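Local atomic coordinates of AB hydrolase-1 domain-containing protein (Streptococcus mutans, PDB entry 4L9A), a protein that probably hydrolyses carboxylic esters, as a carboxylesterase built on the alpha/beta hydrolase fold. Residues V45-A50 with L73-P78; A60-K65 with S273-I278; V116-G121 with Q266-H271; G140-T145 with F238-R243; P234-S239 with K260-G265. All coordinates share one frame; numbering follows the deposited sequence.

In the fold
The five contacts show how an alpha/beta hydrolase assembles what is probably its reaction centre at the carboxyl ends of parallel strands. Contacts 1, 4 and 5 join neighbouring strands of one sheet, and contact 2 pairs two helices on one of its faces. Contact 3 sets Ser118 beside His268; its centre is about 7 Å from that of contact 4, and His268 ND1 lies 2.6 Å from Glu142 OE1, a probable hydrogen bond consistent with a Ser-His-Glu catalytic triad. Contacts 4 and 5 share Phe238 and Ser239. Contact 1, with its centre about 12 Å from that of contact 3, adjoins it through Leu47 O and His117 N, while Ile278 of contact 2 packs on Phe238.

Contact 1 of 5, residues V45-A50 with L73-P78; sequences VFLSGA and LTIDAP
Phe46 overlaps Thr74 obliquely: its ring atom CD2 approaches the methyl CG2 of the threonine to 3.9 Å. With CG2 anti to the carbonyl carbon, Thr74 presents this methyl toward the phenylalanine while OG1 makes a weak hydrogen bond to Cys36 N. On the other face of the sheet Leu47 and Ile75 run side by side, pointing the same way, and Leu47 CD2 rests 4.1 Å from Ile75 CB. Between these two layers of side chains runs a parallel ladder whose firm rung is Phe46 N to Leu73 O, 2.8 Å and nearly straight. The next rung, Ile75 N to Phe46 O, is weak at 3.4 Å, as the CA atoms move apart from 4.8 Å at Phe46 and Thr74 to 6.0 Å at Leu47 and Ile75. A water bridges the segments beyond this rung, donating to Ile75 O and accepting from Ser48 N at 2.9 Å. In alpha/beta hydrolases the loop that begins here, after the third strand, commonly lends a backbone amide to the oxyanion hole. The pair lies between strands 33-38 and 111-117; helix 93-106 packs on Val45 and Ile75, and Phe46 meets Phe59 and the isoleucines of helix 60-63.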
# COMPACT_ATOMS: atom_id res chain seq x y z
N VAL A 45 1.78 9.44 -2.98
CA VAL A 45 1.66 8.25 -3.80
C VAL A 45 1.20 7.08 -2.93
O VAL A 45 1.83 6.76 -1.91
CB VAL A 45 3.01 7.89 -4.45
CG1 VAL A 45 2.90 6.59 -5.22
CG2 VAL A 45 3.50 9.04 -5.35
N PHE A 46 0.10 6.44 -3.33
CA PHE A 46 -0.46 5.33 -2.55
C PHE A 46 -0.31 3.98 -3.21
O PHE A 46 -0.59 3.82 -4.41
CB PHE A 46 -1.96 5.58 -2.28
CG PHE A 46 -2.22 6.81 -1.47
CD1 PHE A 46 -2.33 6.75 -0.09
CD2 PHE A 46 -2.36 8.05 -2.09
CE1 PHE A 46 -2.57 7.89 0.65
CE2 PHE A 46 -2.61 9.20 -1.35
CZ PHE A 46 -2.71 9.12 0.02
N LEU A 47 0.11 3.00 -2.42
CA LEU A 47 0.16 1.62 -2.87
C LEU A 47 -0.56 0.74 -1.84
O LEU A 47 -0.35 0.88 -0.64
CB LEU A 47 1.60 1.13 -3.03
CG LEU A 47 2.53 1.84 -4.01
CD1 LEU A 47 3.97 1.34 -3.83
CD2 LEU A 47 2.05 1.67 -5.47
N SER A 48 -1.39 -0.16 -2.34
CA SER A 48 -2.18 -1.02 -1.49
C SER A 48 -1.42 -2.28 -1.11
O SER A 48 -0.32 -2.54 -1.61
CB SER A 48 -3.48 -1.39 -2.22
OG SER A 48 -4.25 -0.22 -2.40
N GLY A 49 -2.01 -3.05 -0.21
CA GLY A 49 -1.48 -4.36 0.10
C GLY A 49 -2.05 -5.34 -0.91
O GLY A 49 -2.46 -4.96 -2.00
N ALA A 50 -2.06 -6.61 -0.54
CA ALA A 50 -2.57 -7.66 -1.39
C ALA A 50 -4.06 -7.64 -1.15
O ALA A 50 -4.53 -7.54 -0.02
CB ALA A 50 -1.97 -9.02 -1.01
N LEU A 73 -1.50 10.48 -6.12
CA LEU A 73 -1.40 9.47 -7.16
C LEU A 73 -1.69 8.12 -6.54
O LEU A 73 -0.94 7.66 -5.68
CB LEU A 73 0.00 9.45 -7.79
CG LEU A 73 0.30 8.34 -8.80
CD1 LEU A 73 -0.68 8.39 -10.02
CD2 LEU A 73 1.74 8.46 -9.27
N THR A 74 -2.77 7.49 -6.97
CA THR A 74 -3.03 6.13 -6.54
C THR A 74 -2.76 5.19 -7.70
O THR A 74 -3.02 5.53 -8.87
CB THR A 74 -4.46 5.95 -6.02
OG1 THR A 74 -5.39 6.03 -7.10
CG2 THR A 74 -4.81 7.02 -4.96
N ILE A 75 -2.27 4.00 -7.38
CA ILE A 75 -1.90 3.01 -8.37
C ILE A 75 -2.47 1.64 -8.00
O ILE A 75 -2.25 1.15 -6.89
CB ILE A 75 -0.36 2.90 -8.49
CG1 ILE A 75 0.25 4.25 -8.88
CG2 ILE A 75 0.04 1.83 -9.51
CD1 ILE A 75 1.78 4.26 -8.88
N ASP A 76 -3.20 1.02 -8.93
CA ASP A 76 -3.71 -0.34 -8.73
C ASP A 76 -2.75 -1.37 -9.33
O ASP A 76 -2.42 -1.30 -10.51
CB ASP A 76 -5.10 -0.51 -9.36
CG ASP A 76 -6.19 0.27 -8.64
OD1 ASP A 76 -5.84 1.13 -7.79
OD2 ASP A 76 -7.39 0.04 -8.93
N ALA A 77 -2.32 -2.35 -8.53
CA ALA A 77 -1.47 -3.42 -9.05
C ALA A 77 -2.25 -4.29 -10.03
O ALA A 77 -3.48 -4.33 -10.00
CB ALA A 77 -0.91 -4.27 -7.89
N PRO A 78 -1.53 -4.99 -10.92
CA PRO A 78 -2.22 -5.96 -11.78
C PRO A 78 -3.12 -6.86 -10.93
O PRO A 78 -2.80 -7.13 -9.76
CB PRO A 78 -1.07 -6.76 -12.38
CG PRO A 78 0.06 -5.78 -12.43
CD PRO A 78 -0.08 -4.95 -11.18
O HOH W 1 -1.26 -0.70 -5.21

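Contact 2 of 5, residues A60-K65 with S273-I278; sequences ANIIDK and SETNSI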
# COMPACT_ATOMS: atom_id res chain seq x y z
N ALA A 60 -9.35 6.04 0.90
CA ALA A 60 -10.25 7.20 0.87
C ALA A 60 -10.18 8.06 2.14
O ALA A 60 -10.19 9.30 2.06
CB ALA A 60 -11.69 6.75 0.60
N ASN A 61 -10.12 7.40 3.29
CA ASN A 61 -10.08 8.10 4.57
C ASN A 61 -8.81 8.92 4.81
O ASN A 61 -8.79 9.82 5.65
CB ASN A 61 -10.30 7.12 5.73
CG ASN A 61 -11.74 6.61 5.80
OD1 ASN A 61 -12.65 7.19 5.21
ND2 ASN A 61 -11.93 5.51 6.53
N ILE A 62 -7.73 8.59 4.09
CA ILE A 62 -6.54 9.44 4.14
C ILE A 62 -6.59 10.53 3.06
O ILE A 62 -6.37 11.72 3.33
CB ILE A 62 -5.24 8.61 4.01
CG1 ILE A 62 -5.07 7.69 5.23
CG2 ILE A 62 -4.04 9.56 3.88
CD1 ILE A 62 -3.89 6.72 5.14
N ILE A 63 -6.91 10.12 1.84
CA ILE A 63 -7.00 11.04 0.70
C ILE A 63 -7.94 12.20 1.01
O ILE A 63 -7.57 13.36 0.85
CB ILE A 63 -7.42 10.29 -0.59
CG1 ILE A 63 -6.27 9.37 -1.02
CG2 ILE A 63 -7.72 11.28 -1.74
CD1 ILE A 63 -6.69 8.23 -1.94
N ASP A 64 -9.15 11.89 1.46
CA ASP A 64 -10.12 12.93 1.76
C ASP A 64 -9.62 13.95 2.77
O ASP A 64 -10.10 15.08 2.79
CB ASP A 64 -11.43 12.33 2.26
CG ASP A 64 -12.18 11.58 1.19
OD1 ASP A 64 -11.81 11.74 0.00
OD2 ASP A 64 -13.11 10.83 1.53
N LYS A 65 -8.66 13.57 3.61
CA LYS A 65 -8.19 14.46 4.66
C LYS A 65 -6.96 15.31 4.29
O LYS A 65 -6.58 16.20 5.04
CB LYS A 65 -7.92 13.68 5.95
CG LYS A 65 -9.14 13.03 6.58
CD LYS A 65 -8.77 12.42 7.94
CE LYS A 65 -9.95 11.71 8.59
NZ LYS A 65 -10.46 10.61 7.73
N SER A 273 -8.91 2.80 9.69
CA SER A 273 -9.44 3.11 11.02
C SER A 273 -8.66 4.15 11.83
O SER A 273 -9.18 4.69 12.82
CB SER A 273 -9.53 1.81 11.84
OG SER A 273 -8.24 1.23 11.97
N GLU A 274 -7.42 4.42 11.46
CA GLU A 274 -6.59 5.28 12.30
C GLU A 274 -6.15 6.57 11.61
O GLU A 274 -5.06 7.08 11.88
CB GLU A 274 -5.37 4.49 12.82
CG GLU A 274 -5.74 3.24 13.63
CD GLU A 274 -6.57 3.55 14.86
OE1 GLU A 274 -6.36 4.62 15.47
OE2 GLU A 274 -7.44 2.73 15.21
N THR A 275 -7.01 7.11 10.75
CA THR A 275 -6.59 8.20 9.85
C THR A 275 -6.47 9.56 10.54
O THR A 275 -5.74 10.43 10.07
CB THR A 275 -7.48 8.28 8.57
OG1 THR A 275 -8.84 8.57 8.93
CG2 THR A 275 -7.44 6.98 7.83
N ASN A 276 -7.16 9.74 11.66
CA ASN A 276 -6.98 10.96 12.44
C ASN A 276 -5.56 11.04 12.98
O ASN A 276 -4.91 12.09 12.90
CB ASN A 276 -7.99 11.04 13.59
CG ASN A 276 -9.38 11.41 13.12
OD1 ASN A 276 -9.54 12.20 12.18
ND2 ASN A 276 -10.40 10.85 13.76
N SER A 277 -5.08 9.92 13.52
CA SER A 277 -3.72 9.84 14.01
C SER A 277 -2.71 9.94 12.87
O SER A 277 -1.70 10.64 12.99
CB SER A 277 -3.51 8.53 14.78
OG SER A 277 -2.17 8.42 15.23
N ILE A 278 -2.98 9.25 11.77
CA ILE A 278 -2.10 9.29 10.62
C ILE A 278 -1.94 10.72 10.11
O ILE A 278 -0.82 11.19 9.89
CB ILE A 278 -2.60 8.35 9.49
CG1 ILE A 278 -2.59 6.90 9.99
CG2 ILE A 278 -1.75 8.52 8.22
CD1 ILE A 278 -3.39 5.93 9.10
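Lys65 and Thr275 supply the polar link: NZ of the lysine donates to Thr275 OG1 at 2.9 Å. The same ammonium group turns back to its own segment, giving a second bond of 2.8 Å to Asn61 O, which it meets in the carbonyl plane on a lone pair. The lysine chain is extended from CG to CE and then bends, chi4 60°, which brings NZ within bonding distance of both acceptors. Asn276 OD1 adds a looser contact, 3.6 Å from Lys65 CE, where the two side chains cross at a slant. The amide of Asn61 is engaged elsewhere, with ND2 donating to Trp272 O and His185 O. This pairing belongs to the face of the alpha/beta hydrolase sheet where the first helical region after strand 43-47 meets the C-terminal helix, 275-287. Apolar contacts fill the side of the interface nearer the sheet. The methyl CG2 of Thr275 fits against both Asn61 CB and Ile62 CG1, and lies 3.6 Å from the latter. Ile62 and Ile278 cross at about a right angle, their CD1 methyls 4.1 Å apart. From there Ile278 reaches the sheet itself, resting on Phe238.

Contact 3 of 5, residues V116-G121 with Q266-H271; sequences VHSIGG and QHHYLH
Ser118, which faces His268 across the contact, has a positive phi of 55° and forms the bend of a type II' turn from His117 to Gly120, where strand 111-117 gives way to helix 120-130. Its OG lies at the edge of the His268 ring, in plane, in a weak hydrogen bond of 3.2 Å to NE2 whose donor may be either partner; Thr144 OG1 is a second weak partner. The far side of the ring is gripped by Glu142, whose OE1 bonds ND1. Sharp turn, serine and the glycine two places on, Gly120, are those of the nucleophile elbow of alpha/beta hydrolases, in a variant of Gly-X-Ser-X-Gly with Val116 at the first place; the arrangement is consistent with Ser118 as nucleophile and His268 as catalytic base. His117 packs beside this pair. Its NE2 donates to His268 O at 2.8 Å, from above the carbonyl plane, and also sits over the centre of the His268 ring, 3.4 Å above it. On one face of His117 itself lies His271 CE1, 3.3 Å above the plane and over the centre, with the two rings inclined at 36°; Ser118 CB touches the opposite face. His117 CE1 in turn lies over a face of the Tyr269 ring, off toward the rim, 3.9 Å from CE2. Asn58 OD1 bonds NE2 of His271, another member of this aromatic cluster.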
# COMPACT_ATOMS: atom_id res chain seq x y z
N VAL A 116 1.86 3.50 2.00
CA VAL A 116 1.54 2.14 1.58
C VAL A 116 0.95 1.32 2.71
O VAL A 116 1.17 1.61 3.90
CB VAL A 116 2.80 1.41 1.03
CG1 VAL A 116 3.56 2.31 0.08
CG2 VAL A 116 3.72 0.96 2.19
N HIS A 117 0.21 0.29 2.32
CA HIS A 117 -0.26 -0.71 3.26
C HIS A 117 0.39 -2.04 2.92
O HIS A 117 0.53 -2.39 1.75
CB HIS A 117 -1.79 -0.85 3.17
CG HIS A 117 -2.36 -1.87 4.10
ND1 HIS A 117 -3.12 -2.94 3.66
CD2 HIS A 117 -2.27 -2.00 5.45
CE1 HIS A 117 -3.48 -3.67 4.70
NE2 HIS A 117 -2.98 -3.13 5.80
N SER A 118 0.85 -2.76 3.95
CA SER A 118 1.19 -4.16 3.78
C SER A 118 2.22 -4.40 2.66
O SER A 118 3.30 -3.82 2.66
CB SER A 118 -0.10 -4.95 3.52
OG SER A 118 0.06 -6.33 3.73
N ILE A 119 1.87 -5.24 1.69
CA ILE A 119 2.83 -5.69 0.69
C ILE A 119 3.38 -4.56 -0.18
O ILE A 119 4.45 -4.68 -0.79
CB ILE A 119 2.26 -6.84 -0.20
CG1 ILE A 119 3.37 -7.74 -0.72
CG2 ILE A 119 1.38 -6.30 -1.33
CD1 ILE A 119 3.92 -8.67 0.35
N GLY A 120 2.65 -3.44 -0.22
CA GLY A 120 3.12 -2.26 -0.93
C GLY A 120 4.47 -1.77 -0.42
O GLY A 120 5.15 -0.99 -1.10
N GLY A 121 4.87 -2.22 0.77
CA GLY A 121 6.16 -1.85 1.32
C GLY A 121 7.35 -2.27 0.46
O GLY A 121 8.34 -1.53 0.35
N GLN A 266 -6.48 -2.13 16.27
CA GLN A 266 -6.84 -3.48 16.70
C GLN A 266 -6.84 -4.46 15.54
O GLN A 266 -7.17 -5.63 15.71
CB GLN A 266 -8.22 -3.47 17.36
CG GLN A 266 -8.83 -2.10 17.50
CD GLN A 266 -8.39 -1.40 18.76
OE1 GLN A 266 -7.53 -1.90 19.49
NE2 GLN A 266 -8.98 -0.24 19.03
N HIS A 267 -6.46 -3.98 14.36
CA HIS A 267 -6.43 -4.83 13.18
C HIS A 267 -5.39 -4.35 12.17
O HIS A 267 -4.71 -3.35 12.38
CB HIS A 267 -7.81 -4.89 12.53
CG HIS A 267 -8.40 -3.55 12.23
ND1 HIS A 267 -8.09 -2.84 11.10
CD2 HIS A 267 -9.27 -2.78 12.93
CE1 HIS A 267 -8.75 -1.69 11.11
NE2 HIS A 267 -9.47 -1.63 12.21
N HIS A 268 -5.29 -5.07 11.06
CA HIS A 268 -4.26 -4.84 10.06
C HIS A 268 -4.53 -3.61 9.18
O HIS A 268 -3.62 -3.09 8.53
CB HIS A 268 -4.16 -6.11 9.20
CG HIS A 268 -3.08 -6.09 8.16
ND1 HIS A 268 -1.78 -5.71 8.43
CD2 HIS A 268 -3.09 -6.47 6.86
CE1 HIS A 268 -1.05 -5.84 7.33
NE2 HIS A 268 -1.82 -6.31 6.37
N TYR A 269 -5.78 -3.15 9.17
CA TYR A 269 -6.19 -2.13 8.21
C TYR A 269 -6.21 -0.73 8.82
O TYR A 269 -7.25 -0.07 8.90
CB TYR A 269 -7.55 -2.49 7.58
CG TYR A 269 -7.44 -3.64 6.59
CD1 TYR A 269 -7.38 -4.96 7.03
CD2 TYR A 269 -7.36 -3.40 5.22
CE1 TYR A 269 -7.26 -6.02 6.11
CE2 TYR A 269 -7.25 -4.44 4.31
CZ TYR A 269 -7.20 -5.74 4.76
OH TYR A 269 -7.08 -6.76 3.85
N LEU A 270 -5.03 -0.27 9.22
CA LEU A 270 -4.91 0.98 9.97
C LEU A 270 -5.22 2.18 9.09
O LEU A 270 -5.68 3.21 9.57
CB LEU A 270 -3.51 1.09 10.59
CG LEU A 270 -3.16 -0.09 11.50
CD1 LEU A 270 -1.77 0.10 12.16
CD2 LEU A 270 -4.24 -0.29 12.57
N HIS A 271 -4.99 2.03 7.78
CA HIS A 271 -5.33 3.10 6.84
C HIS A 271 -6.83 3.32 6.71
O HIS A 271 -7.26 4.34 6.19
CB HIS A 271 -4.73 2.85 5.46
CG HIS A 271 -5.18 1.57 4.84
ND1 HIS A 271 -4.95 0.34 5.41
CD2 HIS A 271 -5.85 1.32 3.68
CE1 HIS A 271 -5.45 -0.61 4.64
NE2 HIS A 271 -6.01 -0.04 3.59

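Contact 4 of 5, residues G140-T145 with F238-R243; sequences GLEPTT and FSESFR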
# COMPACT_ATOMS: atom_id res chain seq x y z
N GLY A 140 4.00 4.21 6.44
CA GLY A 140 3.68 2.80 6.27
C GLY A 140 2.63 2.33 7.25
O GLY A 140 2.77 2.51 8.46
N LEU A 141 1.57 1.74 6.73
CA LEU A 141 0.57 1.11 7.55
C LEU A 141 0.83 -0.40 7.54
O LEU A 141 0.55 -1.07 6.55
CB LEU A 141 -0.84 1.42 7.03
CG LEU A 141 -1.26 2.90 6.97
CD1 LEU A 141 -0.75 3.70 8.17
CD2 LEU A 141 -0.79 3.54 5.66
N GLU A 142 1.40 -0.91 8.64
CA GLU A 142 1.85 -2.31 8.71
C GLU A 142 2.48 -2.82 7.41
O GLU A 142 2.06 -3.84 6.85
CB GLU A 142 0.72 -3.22 9.22
CG GLU A 142 0.47 -3.00 10.73
CD GLU A 142 -0.34 -4.08 11.40
OE1 GLU A 142 -0.79 -5.04 10.72
OE2 GLU A 142 -0.55 -3.96 12.62
N PRO A 143 3.50 -2.10 6.92
CA PRO A 143 4.19 -2.56 5.72
C PRO A 143 4.82 -3.93 5.96
O PRO A 143 5.32 -4.19 7.06
CB PRO A 143 5.27 -1.50 5.50
CG PRO A 143 5.50 -0.91 6.87
CD PRO A 143 4.15 -0.94 7.55
N THR A 144 4.78 -4.79 4.96
CA THR A 144 5.24 -6.16 5.11
C THR A 144 6.76 -6.21 5.28
O THR A 144 7.49 -5.72 4.42
CB THR A 144 4.80 -7.02 3.90
OG1 THR A 144 3.40 -6.82 3.65
CG2 THR A 144 5.05 -8.51 4.19
N THR A 145 7.23 -6.77 6.40
CA THR A 145 8.67 -6.92 6.63
C THR A 145 9.22 -8.21 6.05
O THR A 145 8.48 -9.20 5.89
CB THR A 145 9.03 -6.92 8.13
OG1 THR A 145 8.34 -8.00 8.79
CG2 THR A 145 8.69 -5.59 8.79
N PHE A 238 3.06 2.89 11.27
CA PHE A 238 1.97 2.59 12.19
C PHE A 238 1.75 1.09 12.22
O PHE A 238 1.69 0.45 11.17
CB PHE A 238 0.65 3.25 11.72
CG PHE A 238 0.68 4.75 11.75
CD1 PHE A 238 1.31 5.46 10.73
CD2 PHE A 238 0.07 5.46 12.77
CE1 PHE A 238 1.34 6.86 10.74
CE2 PHE A 238 0.09 6.85 12.79
CZ PHE A 238 0.73 7.55 11.78
N SER A 239 1.59 0.55 13.41
CA SER A 239 1.41 -0.88 13.58
C SER A 239 0.67 -1.17 14.87
O SER A 239 0.75 -0.40 15.83
CB SER A 239 2.78 -1.56 13.61
OG SER A 239 2.70 -2.82 14.25
N GLU A 240 -0.02 -2.30 14.90
CA GLU A 240 -0.57 -2.81 16.15
C GLU A 240 0.58 -3.02 17.15
O GLU A 240 1.69 -3.36 16.75
CB GLU A 240 -1.33 -4.12 15.90
CG GLU A 240 -2.55 -3.94 14.97
CD GLU A 240 -3.13 -5.26 14.50
OE1 GLU A 240 -3.99 -5.82 15.20
OE2 GLU A 240 -2.71 -5.75 13.44
N SER A 241 0.30 -2.82 18.44
CA SER A 241 1.36 -2.85 19.46
C SER A 241 2.18 -4.14 19.49
O SER A 241 3.38 -4.10 19.76
CB SER A 241 0.78 -2.58 20.87
OG SER A 241 -0.19 -3.55 21.21
N PHE A 242 1.56 -5.29 19.23
CA PHE A 242 2.29 -6.55 19.37
C PHE A 242 3.42 -6.74 18.34
O PHE A 242 4.25 -7.64 18.48
CB PHE A 242 1.35 -7.75 19.41
CG PHE A 242 0.59 -7.99 18.14
CD1 PHE A 242 1.16 -8.72 17.11
CD2 PHE A 242 -0.70 -7.51 17.98
CE1 PHE A 242 0.47 -8.94 15.93
CE2 PHE A 242 -1.40 -7.73 16.80
CZ PHE A 242 -0.82 -8.45 15.77
N ARG A 243 3.47 -5.89 17.33
CA ARG A 243 4.54 -5.95 16.33
C ARG A 243 5.67 -4.95 16.55
O ARG A 243 6.50 -4.76 15.67
CB ARG A 243 3.95 -5.74 14.94
CG ARG A 243 3.13 -6.91 14.49
CD ARG A 243 3.59 -7.34 13.12
NE ARG A 243 2.64 -6.91 12.14
CZ ARG A 243 2.83 -6.94 10.83
NH1 ARG A 243 3.97 -7.37 10.29
NH2 ARG A 243 1.85 -6.51 10.07
O HOH W 2 2.52 -6.42 7.56
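Glu142 and Arg243 form a buried salt bridge where two neighbouring parallel strands, 134-141 and 235-239, run out into loops. The strands are joined by Phe238, whose N-H is given to Gly140 O and whose O accepts from Glu142 N, both bonds 2.9 Å and nearly straight. Beside this rung Leu141 CD1 lies 3.7 Å from Phe238 CD1, the two side chains pointing the same way. The extended chain of Glu142 then passes over Ser239, CG resting on its CA. OE2 receives Glu240 N at 2.9 Å on its anti lone pair. OE1 is met by Arg243 NH2 at 3.1 Å from above the carboxylate plane, yet within the plane of the guanidinium, and the two flat groups stand at 81°. In alpha/beta hydrolases the acid of the triad commonly follows the seventh strand and in some members the sixth; the bond from His268 is consistent with Glu142, after the sixth, in that role. Glu240 OE2 comes within 2.9 Å of Glu142 OE2, two acceptors side by side, while Arg164 holds Glu240 by a salt bridge to OE1. Further bonds brace the loop: Ser239 OG and Arg243 N approach Glu240 O from opposite faces of its plane. A water links the Glu142 carbonyl to the arginine side chain at NH2, and Glu246 pairs with NH1.

Contact 5 of 5, residues P234-S239 with K260-G265; sequences PSIVFS and KLILCG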
# COMPACT_ATOMS: atom_id res chain seq x y z
N PRO A 234 12.60 10.56 6.14
CA PRO A 234 11.83 10.24 7.35
C PRO A 234 10.80 9.16 7.08
O PRO A 234 10.20 9.11 5.99
CB PRO A 234 11.14 11.57 7.70
CG PRO A 234 11.47 12.53 6.61
CD PRO A 234 12.18 11.82 5.51
N SER A 235 10.59 8.31 8.08
CA SER A 235 9.66 7.21 7.98
C SER A 235 8.69 7.26 9.15
O SER A 235 9.12 7.30 10.31
CB SER A 235 10.43 5.88 8.02
OG SER A 235 9.55 4.78 7.90
N ILE A 236 7.39 7.25 8.86
CA ILE A 236 6.41 7.13 9.92
C ILE A 236 5.69 5.80 9.74
O ILE A 236 4.97 5.60 8.75
CB ILE A 236 5.37 8.27 9.92
CG1 ILE A 236 6.04 9.65 9.81
CG2 ILE A 236 4.52 8.20 11.19
CD1 ILE A 236 6.79 10.05 11.04
N VAL A 237 5.90 4.88 10.68
CA VAL A 237 5.29 3.55 10.58
C VAL A 237 4.23 3.40 11.67
O VAL A 237 4.45 3.76 12.83
CB VAL A 237 6.36 2.44 10.68
CG1 VAL A 237 5.73 1.05 10.81
CG2 VAL A 237 7.28 2.50 9.47
N PHE A 238 3.06 2.89 11.27
CA PHE A 238 1.97 2.59 12.19
C PHE A 238 1.75 1.09 12.22
O PHE A 238 1.69 0.45 11.17
CB PHE A 238 0.65 3.25 11.72
CG PHE A 238 0.68 4.75 11.75
CD1 PHE A 238 1.31 5.46 10.73
CD2 PHE A 238 0.07 5.46 12.77
CE1 PHE A 238 1.34 6.86 10.74
CE2 PHE A 238 0.09 6.85 12.79
CZ PHE A 238 0.73 7.55 11.78
N SER A 239 1.59 0.55 13.41
CA SER A 239 1.41 -0.88 13.58
C SER A 239 0.67 -1.17 14.87
O SER A 239 0.75 -0.40 15.83
CB SER A 239 2.78 -1.56 13.61
OG SER A 239 2.70 -2.82 14.25
N LYS A 260 9.28 8.01 13.11
CA LYS A 260 8.54 7.52 14.29
C LYS A 260 7.91 6.15 14.07
O LYS A 260 7.51 5.81 12.95
CB LYS A 260 7.42 8.49 14.69
CG LYS A 260 7.84 9.95 14.89
CD LYS A 260 6.70 10.75 15.53
CE LYS A 260 7.09 12.20 15.75
NZ LYS A 260 8.47 12.29 16.29
N LEU A 261 7.81 5.38 15.14
CA LEU A 261 6.97 4.18 15.14
C LEU A 261 5.78 4.46 16.05
O LEU A 261 5.95 4.71 17.24
CB LEU A 261 7.74 2.96 15.62
CG LEU A 261 6.93 1.67 15.83
CD1 LEU A 261 6.31 1.21 14.52
CD2 LEU A 261 7.81 0.57 16.45
N ILE A 262 4.58 4.45 15.48
CA ILE A 262 3.34 4.72 16.20
C ILE A 262 2.58 3.42 16.42
O ILE A 262 2.20 2.75 15.46
CB ILE A 262 2.44 5.71 15.41
CG1 ILE A 262 3.21 7.01 15.11
CG2 ILE A 262 1.16 6.03 16.20
CD1 ILE A 262 3.93 7.60 16.34
N LEU A 263 2.36 3.04 17.67
CA LEU A 263 1.61 1.82 17.98
C LEU A 263 0.14 2.18 18.21
O LEU A 263 -0.17 3.02 19.05
CB LEU A 263 2.18 1.09 19.21
CG LEU A 263 3.66 0.67 19.18
CD1 LEU A 263 4.05 -0.15 20.45
CD2 LEU A 263 3.94 -0.12 17.92
N CYS A 264 -0.76 1.55 17.45
CA CYS A 264 -2.19 1.83 17.53
C CYS A 264 -2.98 0.76 16.78
O CYS A 264 -2.39 -0.05 16.05
CB CYS A 264 -2.49 3.20 16.90
SG CYS A 264 -2.12 3.25 15.11
N GLY A 265 -4.30 0.76 16.94
CA GLY A 265 -5.17 -0.11 16.17
C GLY A 265 -5.41 -1.49 16.74
O GLY A 265 -4.65 -1.98 17.58
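Ile262 presses its branched side chain into the hollow between Ile236 and Phe238. Its CB and CG2 both meet the phenylalanine ring at CD2, each 3.6 Å away, and CG1 lies over the ring face in a CH-pi contact, 4.3 Å from the centroid. Toward Ile236 the same CG1 approaches CG2. Cys264 borders the ring: SG lies at its edge, in its plane, 3.9 Å from Phe238 CD2. At the start of the ladder Ile236 folds over (chi2 -70°), and CD1 comes to rest beside Lys260 CG at 4.0 Å. On the opposite face of the sheet Leu261 CD1 is set against both Val237 CG1, at 3.8 Å, and Val237 O. Strand 260-263 forms one edge of the sheet and strand 235-239 is its inner neighbour; with helix 244-248 between them they make a beta-alpha-beta unit. Helix 275-287 packs on Phe238 and Lys260, and Tyr247 of helix 244-248 on Val237 and Ser239. Five hydrogen bonds run between the segments, from Lys260 N to Ser235 O as far as Cys264 N to Ser239 O; the shortest, Ile262 N to Val237 O, measures 2.7 Å. The directional backbone bonds thus set the parallel register, while the side chains, with no hydrogen bond of their own across the segments, fit together by apolar contact and shape.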